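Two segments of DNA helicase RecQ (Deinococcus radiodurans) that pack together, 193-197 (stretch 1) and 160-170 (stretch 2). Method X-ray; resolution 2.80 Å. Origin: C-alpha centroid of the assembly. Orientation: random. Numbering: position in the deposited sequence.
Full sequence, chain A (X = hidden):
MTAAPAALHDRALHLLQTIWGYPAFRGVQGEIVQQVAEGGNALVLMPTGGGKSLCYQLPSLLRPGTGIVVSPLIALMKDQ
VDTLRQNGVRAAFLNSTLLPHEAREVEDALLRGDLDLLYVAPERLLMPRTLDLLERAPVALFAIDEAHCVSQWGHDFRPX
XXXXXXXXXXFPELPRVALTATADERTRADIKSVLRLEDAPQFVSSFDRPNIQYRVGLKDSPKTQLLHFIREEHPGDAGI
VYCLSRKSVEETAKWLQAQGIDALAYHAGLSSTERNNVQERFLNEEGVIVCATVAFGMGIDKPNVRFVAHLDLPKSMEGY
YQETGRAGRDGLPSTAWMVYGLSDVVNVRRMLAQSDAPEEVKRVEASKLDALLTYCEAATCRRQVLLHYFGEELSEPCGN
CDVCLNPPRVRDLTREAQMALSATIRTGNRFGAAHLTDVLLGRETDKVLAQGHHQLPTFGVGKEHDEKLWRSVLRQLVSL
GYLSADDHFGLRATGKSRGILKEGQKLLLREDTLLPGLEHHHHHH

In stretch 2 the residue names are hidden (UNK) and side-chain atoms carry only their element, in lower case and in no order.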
# COMPACT_ATOMS: atom_id res chain seq x y z
N SER A 193 -11.03 -7.10 11.06
CA SER A 193 -12.14 -8.03 11.25
C SER A 193 -11.73 -9.50 11.39
O SER A 193 -12.31 -10.23 12.20
CB SER A 193 -13.14 -7.89 10.10
OG SER A 193 -14.10 -6.91 10.41
N VAL A 194 -10.76 -9.94 10.59
CA VAL A 194 -10.30 -11.33 10.63
C VAL A 194 -9.49 -11.71 11.88
O VAL A 194 -9.62 -12.82 12.42
CB VAL A 194 -9.50 -11.66 9.37
CG1 VAL A 194 -9.22 -13.16 9.30
CG2 VAL A 194 -10.28 -11.22 8.15
N LEU A 195 -8.60 -10.81 12.30
CA LEU A 195 -7.69 -11.09 13.40
C LEU A 195 -8.07 -10.33 14.66
O LEU A 195 -7.22 -10.12 15.53
CB LEU A 195 -6.25 -10.74 12.98
CG LEU A 195 -5.84 -11.24 11.59
CD1 LEU A 195 -4.55 -10.60 11.13
CD2 LEU A 195 -5.71 -12.76 11.57
N ARG A 196 -9.35 -9.95 14.78
CA ARG A 196 -9.86 -9.13 15.89
C ARG A 196 -8.90 -8.08 16.42
O ARG A 196 -8.44 -8.14 17.56
CB ARG A 196 -10.33 -10.01 17.05
CG ARG A 196 -11.19 -11.16 16.64
CD ARG A 196 -11.46 -12.09 17.80
NE ARG A 196 -11.64 -13.45 17.29
CZ ARG A 196 -12.20 -14.46 17.96
NH1 ARG A 196 -12.30 -15.64 17.35
NH2 ARG A 196 -12.60 -14.32 19.22
N LEU A 197 -8.61 -7.10 15.57
CA LEU A 197 -7.72 -6.02 15.94
C LEU A 197 -8.48 -4.71 15.79
O LEU A 197 -7.89 -3.63 15.67
CB LEU A 197 -6.44 -6.04 15.09
CG LEU A 197 -5.71 -7.38 15.19
CD1 LEU A 197 -4.47 -7.46 14.32
CD2 LEU A 197 -5.35 -7.67 16.63
N UNK A 160 -6.60 -19.57 2.43
CA UNK A 160 -5.95 -19.91 3.69
C UNK A 160 -6.10 -18.74 4.64
O UNK A 160 -6.65 -18.87 5.73
o UNK A 160 -1.90 -22.09 2.37
o UNK A 160 -2.08 -20.08 1.46
c UNK A 160 -2.58 -21.10 2.01
c UNK A 160 -4.09 -21.10 2.30
c UNK A 160 -4.46 -20.21 3.49
N UNK A 161 -5.60 -17.59 4.20
CA UNK A 161 -5.46 -16.44 5.07
C UNK A 161 -6.72 -15.97 5.80
O UNK A 161 -6.61 -15.44 6.90
c UNK A 161 -0.69 -14.93 5.45
c UNK A 161 -2.91 -14.02 5.37
o UNK A 161 0.64 -14.82 5.83
c UNK A 161 -2.47 -16.15 4.37
c UNK A 161 -3.37 -15.13 4.65
c UNK A 161 -4.83 -15.27 4.29
c UNK A 161 -1.58 -13.91 5.75
c UNK A 161 -1.13 -16.04 4.75
N UNK A 162 -7.92 -16.20 5.27
CA UNK A 162 -9.07 -15.68 6.00
C UNK A 162 -9.57 -16.69 7.01
O UNK A 162 -10.61 -16.48 7.64
o UNK A 162 -12.23 -14.95 3.23
c UNK A 162 -10.57 -16.44 4.08
n UNK A 162 -12.03 -16.94 2.22
c UNK A 162 -11.67 -16.04 3.13
c UNK A 162 -10.23 -15.34 5.06
N UNK A 163 -8.84 -17.79 7.17
CA UNK A 163 -9.13 -18.73 8.25
C UNK A 163 -8.38 -18.41 9.55
O UNK A 163 -8.72 -18.93 10.62
c UNK A 163 -9.40 -22.04 6.30
c UNK A 163 -8.80 -20.15 7.81
o UNK A 163 -9.24 -22.83 7.24
c UNK A 163 -9.54 -20.56 6.57
n UNK A 163 -9.42 -22.42 5.02
N UNK A 164 -7.38 -17.53 9.45
CA UNK A 164 -6.57 -17.12 10.60
C UNK A 164 -7.41 -16.40 11.64
O UNK A 164 -6.87 -15.89 12.63
c UNK A 164 -3.28 -15.91 8.95
c UNK A 164 -5.44 -16.20 10.15
c UNK A 164 -4.36 -16.89 9.32
c UNK A 164 -3.78 -18.12 10.02
N UNK A 165 -8.71 -16.33 11.38
CA UNK A 165 -9.73 -16.14 12.41
C UNK A 165 -9.34 -16.87 13.67
O UNK A 165 -9.47 -16.35 14.78
c UNK A 165 -11.09 -16.67 11.93
o UNK A 165 -11.32 -16.36 10.57
N UNK A 166 -8.84 -18.08 13.47
CA UNK A 166 -8.66 -19.08 14.52
C UNK A 166 -7.60 -18.74 15.57
O UNK A 166 -7.68 -19.22 16.69
c UNK A 166 -8.85 -21.60 14.71
c UNK A 166 -8.33 -20.46 13.87
c UNK A 166 -6.83 -20.61 13.65
N UNK A 167 -6.62 -17.91 15.25
CA UNK A 167 -5.60 -17.60 16.24
C UNK A 167 -6.23 -16.91 17.43
O UNK A 167 -5.92 -17.24 18.57
c UNK A 167 -3.65 -17.40 14.59
c UNK A 167 -3.20 -18.82 14.95
c UNK A 167 -2.48 -16.50 14.22
c UNK A 167 -4.48 -16.72 15.68
N UNK A 168 -7.09 -15.94 17.18
CA UNK A 168 -7.78 -15.24 18.26
C UNK A 168 -8.75 -16.16 19.02
O UNK A 168 -9.07 -15.89 20.18
c UNK A 168 -8.50 -14.04 17.72
N UNK A 169 -9.24 -17.22 18.38
CA UNK A 169 -10.12 -18.17 19.08
C UNK A 169 -9.36 -19.08 20.03
O UNK A 169 -9.52 -19.00 21.24
o UNK A 169 -12.79 -18.12 15.53
o UNK A 169 -13.17 -20.18 16.28
c UNK A 169 -12.80 -18.99 16.45
c UNK A 169 -12.31 -18.60 17.83
c UNK A 169 -10.88 -19.05 18.09
N UNK A 170 -8.50 -19.91 19.47
CA UNK A 170 -7.85 -20.95 20.25
C UNK A 170 -6.75 -20.41 21.16
O UNK A 170 -6.34 -21.10 22.10
c UNK A 170 -8.14 -24.19 18.14
n UNK A 170 -6.24 -27.14 19.18
c UNK A 170 -7.34 -22.06 19.32
c UNK A 170 -8.49 -23.00 18.99
n UNK A 170 -7.35 -25.14 18.89
n UNK A 170 -7.36 -26.73 17.22
c UNK A 170 -6.99 -26.34 18.43

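Position 160 carries three carbons in a row, the third bearing two oxygens, a carboxylate on a two-methylene stem. Its side chain is out of reach of stretch 1; the residue is Glu160. At position 161 one carbon leads to a six-carbon ring bearing a single oxygen. The ring stays clear of the other stretch, and the backbone O of position 161 is what comes near, 4.2 Å from Val194 CG1. The phenol ring identifies Tyr161.

Position 162 has three carbons, the last carrying one oxygen and one nitrogen. Its CA-to-CB bond points sideways and the end of the chain leads away, so the approach again falls to the backbone, with O of position 162 4.0 Å from Val194 CG1. A terminal amide on this stem is glutamine, Gln162. Position 163 repeats the same set of atoms, three carbons ending in one oxygen and one nitrogen, and points away without contact: Gln163. Its backbone N donates to Glu160 O at 2.8 Å.

Position 164 has four carbons forked at the second, with chi1 at -69° and chi2 at -179°. Leu195 CD2 lies 3.7 Å from CB of this residue and 3.5 Å from its backbone O. The forked set is that of leucine, so this is Leu164, and its meeting with Leu195 is an apolar side-chain contact.

At position 165 a single carbon bears one oxygen, and this side-chain oxygen lies 4.0 Å from Val194 CG1. The backbone comes closer: CA of position 165 is 3.3 Å from Val194 O, with 161° at the hydrogen, a nearly straight CA-H...O contact. One carbon and one oxygen make Ser165, whose OG makes a weak hydrogen bond to Gln162 O at 3.0 Å.

Position 166 has one carbon carrying two more, a beta-branched set of three; it points away and is Val166. Position 167 again shows four carbons forked at the second, with no contact within 4.5 Å, and is Leu167. Position 168 has one side-chain carbon, CB, aimed toward stretch 1 and 3.2 Å from Arg196 NE, over one face of the guanidinium; it is Ala168.

Position 169 has three carbons, the third carrying two oxygens. One oxygen is 3.1 Å from Arg196 NH1, consistent with a carboxylate facing a cation, and the residue is Glu169. The pair Arg196 NH1 and Glu169 OE1 is a salt bridge. Position 170 runs through three carbons and a nitrogen to a carbon with two further nitrogens, a guanidinium, so it is Arg170; its side chain is out of reach of stretch 1.

The contact buries 352 Å² in total and contains no hydrogen bond between the stretches. Val194, in the helix, brings its backbone O to Ser165 CA, where Val194 CA and Ser165 CA are 5.2 Å apart. Leu195 adds the apolar contact with Leu164. Arg196, past the helix and at phi 35° and psi 66°, directs its CA-to-CB bond toward stretch 2; its guanidinium packs a face against Ala168 CB and Glu169 N while NH1 pairs with Glu169 OE1.

Stretch 2 (160-170) EYQQLSVLAER
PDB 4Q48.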